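Local coordinates for nitrogenase molybdenum-iron protein alpha chain (Clostridium pasteurianum, PDB 4WES), which is the alpha subunit of the nitrogenase component that reduces dinitrogen to ammonia, holding the iron-molybdenum cofactor and sharing an [8Fe-7S] cluster with the beta chain, at residues H74-C79 with Y142-V147; G78-T83 with V105-M110; S209-G214 with V236-T241; L257-C262 with P280-N285. All coordinates share one frame; numbering follows the deposited sequence.

Interaction 1: H74-C79 with Y142-V147; sequences HGPIGC and YATCPV. With CLF (Fe(8)-S(7) cluster), chain H.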
loop_
_atom_site.group_PDB
_atom_site.type_symbol
_atom_site.label_atom_id
_atom_site.label_comp_id
_atom_site.label_asym_id
_atom_site.label_seq_id
_atom_site.Cartn_x
_atom_site.Cartn_y
_atom_site.Cartn_z
ATOM N N HIS A 74 12.677 17.159 31.625
ATOM C CA HIS A 74 11.902 17.253 32.857
ATOM C C HIS A 74 10.722 18.207 32.594
ATOM O O HIS A 74 10.889 19.427 32.591
ATOM C CB HIS A 74 12.759 17.719 34.024
ATOM C CG HIS A 74 12.036 17.696 35.329
ATOM N ND1 HIS A 74 11.180 16.681 35.702
ATOM C CD2 HIS A 74 12.032 18.603 36.328
ATOM C CE1 HIS A 74 10.731 16.946 36.917
ATOM N NE2 HIS A 74 11.245 18.096 37.322
ATOM N N GLY A 75 9.561 17.634 32.284
ATOM C CA GLY A 75 8.424 18.446 31.860
ATOM C C GLY A 75 7.287 17.530 31.523
ATOM O O GLY A 75 7.412 16.309 31.595
ATOM N N PRO A 76 6.127 18.126 31.171
ATOM C CA PRO A 76 5.040 17.356 30.600
ATOM C C PRO A 76 5.422 16.870 29.198
ATOM O O PRO A 76 6.527 17.151 28.709
ATOM C CB PRO A 76 3.837 18.315 30.663
ATOM C CG PRO A 76 4.368 19.604 31.265
ATOM C CD PRO A 76 5.874 19.554 31.053
ATOM N N ILE A 77 4.578 16.054 28.588
ATOM C CA ILE A 77 5.093 15.173 27.540
ATOM C C ILE A 77 5.470 15.863 26.224
ATOM O O ILE A 77 6.339 15.325 25.513
ATOM C CB ILE A 77 4.093 14.017 27.257
ATOM C CG1 ILE A 77 4.778 12.858 26.533
ATOM C CG2 ILE A 77 2.869 14.510 26.489
ATOM C CD1 ILE A 77 5.922 12.231 27.320
ATOM N N GLY A 78 4.812 16.967 25.872
ATOM C CA GLY A 78 5.061 17.533 24.572
ATOM C C GLY A 78 6.475 18.006 24.351
ATOM O O GLY A 78 7.061 17.769 23.292
ATOM N N CYS A 79 7.021 18.704 25.341
ATOM C CA CYS A 79 8.442 19.084 25.166
ATOM C C CYS A 79 9.314 17.938 24.711
ATOM O O CYS A 79 10.245 18.109 23.932
ATOM C CB CYS A 79 8.965 19.699 26.453
ATOM S SG CYS A 79 7.918 20.953 27.215
ATOM N N TYR A 142 16.806 18.406 31.370
ATOM C CA TYR A 142 16.493 19.643 30.685
ATOM C C TYR A 142 15.200 20.227 31.246
ATOM O O TYR A 142 14.151 19.573 31.189
ATOM C CB TYR A 142 16.353 19.384 29.168
ATOM C CG TYR A 142 17.638 18.831 28.621
ATOM C CD1 TYR A 142 18.653 19.648 28.174
ATOM C CD2 TYR A 142 17.867 17.480 28.628
ATOM C CE1 TYR A 142 19.857 19.124 27.743
ATOM C CE2 TYR A 142 19.076 16.925 28.239
ATOM C CZ TYR A 142 20.076 17.767 27.791
ATOM O OH TYR A 142 21.302 17.260 27.402
ATOM N N ALA A 143 15.276 21.443 31.776
ATOM C CA ALA A 143 14.089 22.108 32.277
ATOM C C ALA A 143 13.159 22.548 31.135
ATOM O O ALA A 143 13.592 22.821 30.029
ATOM C CB ALA A 143 14.459 23.313 33.128
ATOM N N THR A 144 11.892 22.645 31.485
ATOM C CA THR A 144 10.819 23.099 30.621
ATOM C C THR A 144 10.016 24.158 31.395
ATOM O O THR A 144 10.253 24.371 32.585
ATOM C CB THR A 144 9.912 21.942 30.208
ATOM O OG1 THR A 144 9.316 21.397 31.365
ATOM C CG2 THR A 144 10.662 20.920 29.414
ATOM N N CYS A 145 9.037 24.793 30.731
ATOM C CA CYS A 145 8.265 25.881 31.338
ATOM C C CYS A 145 7.929 25.763 32.829
ATOM O O CYS A 145 8.154 26.738 33.553
ATOM C CB CYS A 145 7.005 26.156 30.508
ATOM S SG CYS A 145 7.334 27.007 28.948
ATOM N N PRO A 146 7.342 24.644 33.304
ATOM C CA PRO A 146 6.897 24.661 34.707
ATOM C C PRO A 146 7.991 24.531 35.771
ATOM O O PRO A 146 7.723 24.772 36.937
ATOM C CB PRO A 146 5.954 23.480 34.809
ATOM C CG PRO A 146 5.993 22.785 33.530
ATOM C CD PRO A 146 6.899 23.439 32.594
ATOM N N VAL A 147 9.190 24.073 35.394
ATOM C CA VAL A 147 10.148 23.506 36.341
ATOM C C VAL A 147 10.604 24.489 37.435
ATOM O O VAL A 147 10.517 24.200 38.629
ATOM C CB VAL A 147 11.361 22.945 35.574
ATOM C CG1 VAL A 147 12.510 22.610 36.518
ATOM C CG2 VAL A 147 10.943 21.744 34.784
HETATM FE FE1 CLF H . 7.729 25.505 27.234
HETATM FE FE2 CLF H . 6.646 24.873 25.075
HETATM FE FE3 CLF H . 9.395 25.149 25.034
HETATM FE FE4 CLF H . 8.153 23.095 26.296
HETATM S S1 CLF H . 6.069 23.793 27.230
HETATM S S2A CLF H . 7.820 26.829 25.314
HETATM S S4A CLF H . 8.180 23.485 24.052
HETATM S S3A CLF H . 9.800 24.433 27.218
HETATM FE FE5 CLF H . 5.900 20.485 26.192
HETATM FE FE6 CLF H . 3.282 21.847 28.281
HETATM FE FE7 CLF H . 3.221 20.826 25.729
HETATM FE FE8 CLF H . 4.354 23.265 25.692
HETATM S S2B CLF H . 4.262 19.904 27.560
HETATM S S3B CLF H . 2.257 22.807 26.443
HETATM S S4B CLF H . 4.957 21.473 24.352
#

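Interaction 2: G78-T83 with V105-M110; sequences GCSFYT and VFSTDM. With CLF (Fe(8)-S(7) cluster), chain H.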
loop_
_atom_site.group_PDB
_atom_site.type_symbol
_atom_site.label_atom_id
_atom_site.label_comp_id
_atom_site.label_asym_id
_atom_site.label_seq_id
_atom_site.Cartn_x
_atom_site.Cartn_y
_atom_site.Cartn_z
ATOM N N GLY A 78 4.812 16.967 25.872
ATOM C CA GLY A 78 5.061 17.533 24.572
ATOM C C GLY A 78 6.475 18.006 24.351
ATOM O O GLY A 78 7.061 17.769 23.292
ATOM N N CYS A 79 7.021 18.704 25.341
ATOM C CA CYS A 79 8.442 19.084 25.166
ATOM C C CYS A 79 9.314 17.938 24.711
ATOM O O CYS A 79 10.245 18.109 23.932
ATOM C CB CYS A 79 8.965 19.699 26.453
ATOM S SG CYS A 79 7.918 20.953 27.215
ATOM N N SER A 80 9.044 16.741 25.258
ATOM C CA SER A 80 9.783 15.545 24.827
ATOM C C SER A 80 9.342 15.077 23.433
ATOM O O SER A 80 10.165 14.917 22.540
ATOM C CB SER A 80 9.539 14.450 25.868
ATOM O OG SER A 80 10.255 13.264 25.528
ATOM N N PHE A 81 8.037 14.849 23.254
ATOM C CA PHE A 81 7.490 14.336 21.994
ATOM C C PHE A 81 7.928 15.172 20.804
ATOM O O PHE A 81 8.247 14.621 19.745
ATOM C CB PHE A 81 5.959 14.322 22.073
ATOM C CG PHE A 81 5.303 13.801 20.834
ATOM C CD1 PHE A 81 5.057 12.452 20.648
ATOM C CD2 PHE A 81 4.921 14.673 19.830
ATOM C CE1 PHE A 81 4.449 11.960 19.506
ATOM C CE2 PHE A 81 4.330 14.197 18.692
ATOM C CZ PHE A 81 4.086 12.859 18.515
ATOM N N TYR A 82 7.970 16.491 20.946
ATOM C CA TYR A 82 8.289 17.367 19.830
ATOM C C TYR A 82 9.794 17.443 19.526
ATOM O O TYR A 82 10.179 18.102 18.554
ATOM C CB TYR A 82 7.647 18.745 20.043
ATOM C CG TYR A 82 6.150 18.636 20.009
ATOM C CD1 TYR A 82 5.494 18.206 18.864
ATOM C CD2 TYR A 82 5.374 18.964 21.113
ATOM C CE1 TYR A 82 4.111 18.059 18.822
ATOM C CE2 TYR A 82 3.996 18.802 21.075
ATOM C CZ TYR A 82 3.368 18.373 19.933
ATOM O OH TYR A 82 1.992 18.232 19.851
ATOM N N THR A 83 10.605 16.673 20.274
ATOM C CA THR A 83 12.020 16.500 19.967
ATOM C C THR A 83 12.316 15.090 19.483
ATOM O O THR A 83 13.489 14.698 19.363
ATOM C CB THR A 83 12.925 16.901 21.130
ATOM O OG1 THR A 83 12.720 16.034 22.263
ATOM C CG2 THR A 83 12.701 18.352 21.512
ATOM N N VAL A 105 13.050 9.150 22.761
ATOM C CA VAL A 105 12.976 10.333 23.629
ATOM C C VAL A 105 12.603 9.895 25.037
ATOM O O VAL A 105 11.805 8.963 25.234
ATOM C CB VAL A 105 11.999 11.413 23.120
ATOM C CG1 VAL A 105 12.568 12.102 21.891
ATOM C CG2 VAL A 105 10.598 10.867 22.854
ATOM N N PHE A 106 13.171 10.633 25.990
ATOM C CA PHE A 106 13.066 10.315 27.409
ATOM C C PHE A 106 12.498 11.502 28.161
ATOM O O PHE A 106 12.927 12.617 27.936
ATOM C CB PHE A 106 14.461 10.023 27.953
ATOM C CG PHE A 106 15.160 8.880 27.274
ATOM C CD1 PHE A 106 14.831 7.577 27.591
ATOM C CD2 PHE A 106 16.118 9.100 26.324
ATOM C CE1 PHE A 106 15.476 6.544 26.963
ATOM C CE2 PHE A 106 16.803 8.061 25.710
ATOM C CZ PHE A 106 16.452 6.780 26.015
ATOM N N SER A 107 11.598 11.249 29.109
ATOM C CA SER A 107 11.092 12.358 29.890
ATOM C C SER A 107 10.487 11.888 31.187
ATOM O O SER A 107 10.288 10.690 31.440
ATOM C CB SER A 107 10.032 13.096 29.127
ATOM O OG SER A 107 8.843 12.332 29.097
ATOM N N THR A 108 10.197 12.867 32.067
ATOM C CA THR A 108 9.530 12.578 33.323
ATOM C C THR A 108 8.017 12.695 33.212
ATOM O O THR A 108 7.321 12.383 34.175
ATOM C CB THR A 108 10.018 13.519 34.424
ATOM O OG1 THR A 108 9.827 14.868 33.990
ATOM C CG2 THR A 108 11.489 13.268 34.751
ATOM N N ASP A 109 7.486 13.086 32.038
ATOM C CA ASP A 109 6.049 13.012 31.794
ATOM C C ASP A 109 5.250 13.592 32.979
ATOM O O ASP A 109 4.397 12.943 33.551
ATOM C CB ASP A 109 5.656 11.555 31.501
ATOM C CG ASP A 109 4.227 11.339 31.079
ATOM O OD1 ASP A 109 3.537 12.282 30.619
ATOM O OD2 ASP A 109 3.808 10.166 31.177
ATOM N N MET A 110 5.563 14.843 33.313
ATOM C CA MET A 110 4.998 15.444 34.504
ATOM C C MET A 110 3.467 15.463 34.436
ATOM O O MET A 110 2.867 15.736 33.382
ATOM C CB MET A 110 5.597 16.838 34.712
ATOM C CG MET A 110 7.086 16.875 35.105
ATOM S SD MET A 110 7.851 18.537 35.194
ATOM C CE MET A 110 6.647 19.435 36.145
HETATM FE FE1 CLF H . 7.729 25.505 27.234
HETATM FE FE2 CLF H . 6.646 24.873 25.075
HETATM FE FE3 CLF H . 9.395 25.149 25.034
HETATM FE FE4 CLF H . 8.153 23.095 26.296
HETATM S S1 CLF H . 6.069 23.793 27.230
HETATM S S2A CLF H . 7.820 26.829 25.314
HETATM S S4A CLF H . 8.180 23.485 24.052
HETATM S S3A CLF H . 9.800 24.433 27.218
HETATM FE FE5 CLF H . 5.900 20.485 26.192
HETATM FE FE6 CLF H . 3.282 21.847 28.281
HETATM FE FE7 CLF H . 3.221 20.826 25.729
HETATM FE FE8 CLF H . 4.354 23.265 25.692
HETATM S S2B CLF H . 4.262 19.904 27.560
HETATM S S3B CLF H . 2.257 22.807 26.443
HETATM S S4B CLF H . 4.957 21.473 24.352
HETATM O O HOH W 1 12.830 14.202 25.525
HETATM O O HOH W 2 9.248 10.757 26.601
#

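Interaction 3: S209-G214 with V236-T241; sequences SINVLG and VNATLT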
loop_
_atom_site.group_PDB
_atom_site.type_symbol
_atom_site.label_atom_id
_atom_site.label_comp_id
_atom_site.label_asym_id
_atom_site.label_seq_id
_atom_site.Cartn_x
_atom_site.Cartn_y
_atom_site.Cartn_z
ATOM N N SER A 209 45.122 18.301 14.346
ATOM C CA SER A 209 43.813 18.138 14.963
ATOM C C SER A 209 42.981 19.412 14.889
ATOM O O SER A 209 43.428 20.496 15.263
ATOM C CB SER A 209 43.946 17.689 16.419
ATOM O OG SER A 209 44.272 16.308 16.545
ATOM N N ILE A 210 41.763 19.242 14.389
ATOM C CA ILE A 210 40.790 20.323 14.295
ATOM C C ILE A 210 39.488 19.847 14.950
ATOM O O ILE A 210 39.210 18.665 15.035
ATOM C CB ILE A 210 40.545 20.720 12.821
ATOM C CG1 ILE A 210 39.901 19.601 12.022
ATOM C CG2 ILE A 210 41.850 21.174 12.212
ATOM C CD1 ILE A 210 38.367 19.647 12.060
ATOM N N ASN A 211 38.668 20.817 15.360
ATOM C CA ASN A 211 37.274 20.548 15.711
ATOM C C ASN A 211 36.370 21.304 14.750
ATOM O O ASN A 211 36.717 22.390 14.315
ATOM C CB ASN A 211 36.908 21.051 17.087
ATOM C CG ASN A 211 37.676 20.396 18.219
ATOM O OD1 ASN A 211 37.990 19.196 18.191
ATOM N ND2 ASN A 211 38.021 21.225 19.220
ATOM N N VAL A 212 35.204 20.721 14.445
ATOM C CA VAL A 212 34.148 21.463 13.787
ATOM C C VAL A 212 33.105 21.841 14.822
ATOM O O VAL A 212 32.453 20.981 15.407
ATOM C CB VAL A 212 33.513 20.719 12.616
ATOM C CG1 VAL A 212 32.533 21.636 11.870
ATOM C CG2 VAL A 212 34.562 20.185 11.660
ATOM N N LEU A 213 33.019 23.128 15.112
ATOM C CA LEU A 213 32.112 23.647 16.129
ATOM C C LEU A 213 30.805 24.149 15.499
ATOM O O LEU A 213 30.837 24.862 14.481
ATOM C CB LEU A 213 32.744 24.802 16.891
ATOM C CG LEU A 213 34.027 24.536 17.693
ATOM C CD1 LEU A 213 34.370 25.764 18.514
ATOM C CD2 LEU A 213 33.914 23.292 18.548
ATOM N N GLY A 214 29.680 23.853 16.145
ATOM C CA GLY A 214 28.396 24.340 15.655
ATOM C C GLY A 214 28.014 23.668 14.355
ATOM O O GLY A 214 27.626 24.316 13.366
ATOM N N VAL A 236 39.947 14.875 12.642
ATOM C CA VAL A 236 38.770 15.562 13.115
ATOM C C VAL A 236 38.534 15.133 14.559
ATOM O O VAL A 236 37.899 14.114 14.835
ATOM C CB VAL A 236 37.531 15.357 12.225
ATOM C CG1 VAL A 236 36.380 16.202 12.731
ATOM C CG2 VAL A 236 37.852 15.683 10.782
ATOM N N ASN A 237 39.093 15.921 15.471
ATOM C CA ASN A 237 39.086 15.544 16.886
ATOM C C ASN A 237 37.677 15.437 17.458
ATOM O O ASN A 237 37.354 14.500 18.168
ATOM C CB ASN A 237 39.925 16.578 17.647
ATOM C CG ASN A 237 39.963 16.315 19.121
ATOM O OD1 ASN A 237 40.481 15.294 19.577
ATOM N ND2 ASN A 237 39.357 17.200 19.874
ATOM N N ALA A 238 36.844 16.430 17.149
ATOM C CA ALA A 238 35.467 16.441 17.603
ATOM C C ALA A 238 34.661 17.333 16.698
ATOM O O ALA A 238 35.156 18.339 16.202
ATOM C CB ALA A 238 35.365 16.976 19.025
ATOM N N THR A 239 33.396 16.974 16.536
ATOM C CA THR A 239 32.380 17.858 15.978
ATOM C C THR A 239 31.383 18.110 17.106
ATOM O O THR A 239 30.831 17.181 17.722
ATOM C CB THR A 239 31.722 17.256 14.748
ATOM O OG1 THR A 239 32.736 17.154 13.744
ATOM C CG2 THR A 239 30.589 18.127 14.211
ATOM N N LEU A 240 31.168 19.390 17.417
ATOM C CA LEU A 240 30.191 19.778 18.428
ATOM C C LEU A 240 28.921 20.210 17.731
ATOM O O LEU A 240 28.868 21.320 17.184
ATOM C CB LEU A 240 30.735 20.882 19.341
ATOM C CG LEU A 240 31.490 20.381 20.581
ATOM C CD1 LEU A 240 32.642 19.482 20.259
ATOM C CD2 LEU A 240 31.898 21.530 21.470
ATOM N N THR A 241 27.884 19.356 17.690
ATOM C CA THR A 241 27.742 18.077 18.371
ATOM C C THR A 241 27.254 16.938 17.446
ATOM O O THR A 241 26.881 15.883 17.925
ATOM C CB THR A 241 26.789 18.193 19.574
ATOM O OG1 THR A 241 25.558 18.745 19.098
ATOM C CG2 THR A 241 27.361 19.061 20.667
HETATM O O HOH W 3 43.559 15.080 18.960
#

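Interaction 4: L257-C262 with P280-N285; sequences LNLVQC and PWIKCN. With ICS (iron-sulfur-molybdenum cluster with interstitial carbon), chain F.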
loop_
_atom_site.group_PDB
_atom_site.type_symbol
_atom_site.label_atom_id
_atom_site.label_comp_id
_atom_site.label_asym_id
_atom_site.label_seq_id
_atom_site.Cartn_x
_atom_site.Cartn_y
_atom_site.Cartn_z
ATOM N N LEU A 257 42.954 23.830 16.096
ATOM C CA LEU A 257 42.162 24.851 15.439
ATOM C C LEU A 257 40.702 24.478 15.515
ATOM O O LEU A 257 40.327 23.354 15.163
ATOM C CB LEU A 257 42.594 24.999 13.960
ATOM C CG LEU A 257 41.912 26.119 13.147
ATOM C CD1 LEU A 257 42.263 27.502 13.687
ATOM C CD2 LEU A 257 42.335 25.967 11.698
ATOM N N ASN A 258 39.885 25.441 15.963
ATOM C CA ASN A 258 38.430 25.301 15.944
ATOM C C ASN A 258 37.858 25.951 14.681
ATOM O O ASN A 258 38.242 27.071 14.314
ATOM C CB ASN A 258 37.819 25.986 17.172
ATOM C CG ASN A 258 37.851 25.125 18.412
ATOM O OD1 ASN A 258 37.647 23.922 18.320
ATOM N ND2 ASN A 258 37.962 25.764 19.579
ATOM N N LEU A 259 36.946 25.238 14.033
ATOM C CA LEU A 259 36.264 25.722 12.835
ATOM C C LEU A 259 34.814 26.026 13.239
ATOM O O LEU A 259 34.101 25.124 13.628
ATOM C CB LEU A 259 36.293 24.678 11.745
ATOM C CG LEU A 259 37.626 24.003 11.433
ATOM C CD1 LEU A 259 37.461 22.958 10.343
ATOM C CD2 LEU A 259 38.714 24.976 11.088
ATOM N N VAL A 260 34.351 27.243 13.057
ATOM C CA VAL A 260 33.012 27.626 13.490
ATOM C C VAL A 260 32.079 27.695 12.287
ATOM O O VAL A 260 32.168 28.621 11.475
ATOM C CB VAL A 260 33.055 28.954 14.263
ATOM C CG1 VAL A 260 31.664 29.482 14.555
ATOM C CG2 VAL A 260 33.839 28.794 15.565
ATOM N N GLN A 261 31.199 26.705 12.169
ATOM C CA GLN A 261 30.219 26.656 11.084
ATOM C C GLN A 261 28.996 27.519 11.452
ATOM O O GLN A 261 28.763 28.526 10.816
ATOM C CB GLN A 261 29.825 25.200 10.767
ATOM C CG GLN A 261 28.766 25.040 9.670
ATOM C CD GLN A 261 29.235 25.512 8.332
ATOM O OE1 GLN A 261 30.350 25.179 7.912
ATOM N NE2 GLN A 261 28.380 26.247 7.626
ATOM N N CYS A 262 28.277 27.130 12.493
ATOM C CA CYS A 262 27.204 27.965 13.010
ATOM C C CYS A 262 27.763 28.932 14.054
ATOM O O CYS A 262 28.049 28.522 15.197
ATOM C CB CYS A 262 26.091 27.135 13.651
ATOM S SG CYS A 262 24.871 28.228 14.357
ATOM N N PRO A 280 42.857 28.782 18.837
ATOM C CA PRO A 280 42.229 29.777 17.960
ATOM C C PRO A 280 41.053 29.185 17.229
ATOM O O PRO A 280 40.910 27.967 17.112
ATOM C CB PRO A 280 43.356 30.140 16.995
ATOM C CG PRO A 280 44.208 28.922 16.942
ATOM C CD PRO A 280 44.127 28.279 18.289
ATOM N N TRP A 281 40.201 30.061 16.714
ATOM C CA TRP A 281 39.107 29.618 15.856
ATOM C C TRP A 281 39.062 30.451 14.594
ATOM O O TRP A 281 39.489 31.599 14.583
ATOM C CB TRP A 281 37.769 29.640 16.564
ATOM C CG TRP A 281 37.221 30.948 17.075
ATOM C CD1 TRP A 281 37.486 31.532 18.284
ATOM C CD2 TRP A 281 36.289 31.811 16.411
ATOM N NE1 TRP A 281 36.732 32.670 18.436
ATOM C CE2 TRP A 281 35.993 32.864 17.294
ATOM C CE3 TRP A 281 35.658 31.778 15.161
ATOM C CZ2 TRP A 281 35.117 33.895 16.960
ATOM C CZ3 TRP A 281 34.788 32.782 14.845
ATOM C CH2 TRP A 281 34.506 33.804 15.747
ATOM N N ILE A 282 38.553 29.841 13.519
ATOM C CA ILE A 282 38.234 30.567 12.310
ATOM C C ILE A 282 36.794 30.306 11.984
ATOM O O ILE A 282 36.251 29.226 12.226
ATOM C CB ILE A 282 39.106 30.182 11.088
ATOM C CG1 ILE A 282 39.054 28.679 10.780
ATOM C CG2 ILE A 282 40.521 30.650 11.263
ATOM C CD1 ILE A 282 39.602 28.357 9.406
ATOM N N LYS A 283 36.127 31.325 11.429
ATOM C CA LYS A 283 34.839 31.054 10.801
ATOM C C LYS A 283 35.048 30.177 9.600
ATOM O O LYS A 283 35.953 30.392 8.825
ATOM C CB LYS A 283 34.175 32.377 10.402
ATOM C CG LYS A 283 32.732 32.229 9.891
ATOM C CD LYS A 283 31.781 31.851 11.021
ATOM C CE LYS A 283 30.377 31.498 10.541
ATOM N NZ LYS A 283 30.331 30.365 9.578
ATOM N N CYS A 284 34.242 29.138 9.475
ATOM C CA CYS A 284 34.275 28.262 8.301
ATOM C C CYS A 284 32.894 28.249 7.635
ATOM O O CYS A 284 31.888 28.632 8.233
ATOM C CB CYS A 284 34.648 26.821 8.665
ATOM S SG CYS A 284 33.470 25.938 9.724
ATOM N N ASN A 285 32.864 27.787 6.393
ATOM C CA ASN A 285 31.587 27.499 5.759
ATOM C C ASN A 285 31.777 26.364 4.787
ATOM O O ASN A 285 32.310 26.538 3.691
ATOM C CB ASN A 285 31.026 28.722 5.045
ATOM C CG ASN A 285 29.662 28.417 4.469
ATOM O OD1 ASN A 285 29.046 27.441 4.849
ATOM N ND2 ASN A 285 29.173 29.264 3.569
HETATM FE FE1 ICS F . 22.933 27.053 14.095
HETATM MO MO1 ICS F . 16.511 24.859 12.567
HETATM FE FE2 ICS F . 20.460 26.778 15.032
HETATM FE FE3 ICS F . 21.486 24.913 13.415
HETATM FE FE4 ICS F . 20.906 27.329 12.474
HETATM FE FE5 ICS F . 18.510 26.542 11.918
HETATM FE FE6 ICS F . 18.095 25.938 14.446
HETATM FE FE7 ICS F . 19.077 24.149 12.850
HETATM C CX ICS F . 19.786 25.980 13.333
HETATM S S1A ICS F . 21.342 28.711 14.257
HETATM S S1B ICS F . 16.711 27.113 13.155
HETATM S S2A ICS F . 22.234 25.444 15.514
HETATM S S2B ICS F . 18.695 26.740 16.387
HETATM S S3A ICS F . 19.674 28.105 10.783
HETATM S S3B ICS F . 17.523 23.790 14.429
HETATM S S4A ICS F . 22.787 26.107 11.993
HETATM S S4B ICS F . 18.124 24.590 10.891
HETATM S S5A ICS F . 20.850 22.840 12.874
#

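Interaction 1: H74-C79 with Y142-V147
Every side-chain atom of T144 touches the segment H74-C79. At the branch point, T144 CB lies 3.7 Å from C79 SG. OG1 sits between its own backbone N and carbonyl carbon (chi1 62°), which turns the hydroxyl to the chain at H74-G75. There it donates a 2.8 Å hydrogen bond to H74 O, coming in 17° off the carbonyl plane, and it passes only 3.1 Å from G75 CA, an approach that leaves no room for a side chain on G75. The other branch, T144 CG2, lies 3.5 Å from C79 SG and no farther from H74 O.

Two residues before T144, Y142 O accepts from H74 N at 2.9 Å. This joins the C-terminal ends of strands 69-74 and 138-143, neighbours in a four-stranded parallel sheet, and the segments that leave those ends carry the cysteines of the [8Fe-7S] P-cluster. C79 SG bridges FE4 and FE5, while C145 SG binds FE1. C79 N comes within 2.3 Å of FE5, consistent with amide ligation as in the oxidised state of this cluster.

P76 CB rests 3.5 Å from the cluster sulfide S2B, and P76 CD faces P146 CG. H74 and V147 meet obliquely, H74 CD2 being 3.7 Å from V147 CG2; both ring nitrogens of H74 are engaged, NE2 by D152 and ND1 by T108. From the other subunit, S141 of the beta chain packs on P76 and L107 of the beta chain on C145.

Interaction 2: G78-T83 with V105-M110
S80, on the short helix 77-81, packs against V105 and S107 in a buried, water-bridged contact between helix and strand, inside the beta-alpha-beta unit made of strand 69-74, this helix and strand 106-107. A chi1 of -179° sets S80 OG anti to the backbone N, where it lies 3.5 Å from V105 CB, while S80 CB meets S107 CB at 3.6 Å. The two segments share no direct hydrogen bond; waters join them. One water is 2.7 Å from S80 OG and donates to F106 O. A second lies 2.9 Å from S80 OG and also bonds S107 OG in the S107 conformer described, one of two, so this link is less certain. S80 OG is thus held by two waters.

At the end of the helix, S80 O accepts from both T83 N and T83 OG1, the hydroxyl bond being 2.8 Å long. V105 CG1 packs beside this turn, 3.7 Å from T83 O. K59 bonds T83 OG1 as well.

Strand 106-107 has strand 69-74 beside it, with F106 and T108 bonded to T73, and F106 and S107 also pair antiparallel with a strand of the beta chain, so the sheet continues across the subunit interface.

Interaction 3: S209-G214 with V236-T241
N237 bonds I210 through the backbone and N211 through the side chain. The backbone bonds come first. N237 N donates to I210 O at 2.8 Å, but the parallel pairing is interrupted by a beta bulge at N237, one extra residue on its strand, after which V212 N goes to A238 O at 3.0 Å and L240 N to V212 O at 2.9 Å. A weak, bent bond from G214 N to L240 O follows where both chains turn a corner. Two carbonyls also receive CA-H contacts, A238 O from N211 CA and V212 O from T239 CA.

Among the side-chain bonds, N237 ND2 gives a fairly straight hydrogen bond (161° at the hydrogen) to N211 OD1, 2.9 Å away. The donor meets a lone pair in the plane of the N211 carbonyl. With CG anti to the carbonyl carbon (chi1 -63°), N211 lies beside N237, pointing the same way. N211 ND2 has partners beyond the pair, A252 O and N258 OD1, so the amide is fixed at both ends. N237 ND2 also donates to N251 O. A water donates to N237 OD1.

Apolar contacts occupy both faces. I210 CD1 meets V236 CG1 at 4.0 Å on the face that helix 221-232 packs against through L229. L213 CD2 lies 4.0 Å from L240 CD2 on the other face, where L213 touches helix 263-277. In chain order, strand 209-215, helix 221-232 and strand 235-239 form a beta-alpha-beta unit of the parallel, Rossmann-like sheet found in the subunits of this nitrogenase family.

Interaction 4: L257-C262 with P280-N285
L259 and I282 lie side by side, L259 CD2 3.7 Å from I282 CG1, with M299 of helix 289-303 touching both. The pair belongs to parallel strands 257-260 and 281-283, joined by helix 263-277 in a beta-alpha-beta unit. On that helix's side of the sheet, V260 CG2 comes obliquely to the W281 ring, 3.5 Å from CE3, and A270 packs on both residues. The side chains of L257 and P280 cross at about a right angle, L257 CD1 against P280 CG.

Between the two strands run the backbone bonds: N258 N to P280 O, I282 N to N258 O, and V260 N to I282 O at 2.9 Å. V260 O takes two donors from opposite faces of its plane, C284 N and K283 NZ. The lysine chain bends at chi2 (70°) and chi4 (59°), and NZ donates to three carbonyls, V260 O, Q261 O at 2.7 Å and C284 O at 2.7 Å, which probably stabilise its charge.

Farther out, Q261 NE2 makes a 3.1 Å, nearly straight (173°) bond to N285 OD1. Q261 OE1 accepts from F286 N and N285 OD1 from I287 N. Just past Q261, C262 caps the start of helix 263-277, and its SG binds FE1 of the iron-molybdenum cofactor at 2.3 Å.

In the fold
The four contacts fall into two pairs, each near one metal cluster. Interactions 1 and 2 share G78 and C79, and their centres are 7 Å apart; H74 ND1 lies 2.8 Å from T108 OG1, a probable hydrogen bond between them. Both lie at the [8Fe-7S] cluster beside the beta chain. Interactions 3 and 4, centred 9 Å apart, occupy one parallel sheet, with L213 N 2.7 Å from L259 O. That sheet ends near the iron-molybdenum cofactor: C262 binds it directly, and G214 is about 6 Å from it. Between the pairs nothing touches; the closest approach is that of interactions 1 and 3, centred about 30 Å apart, with nearest atoms about 9 Å apart.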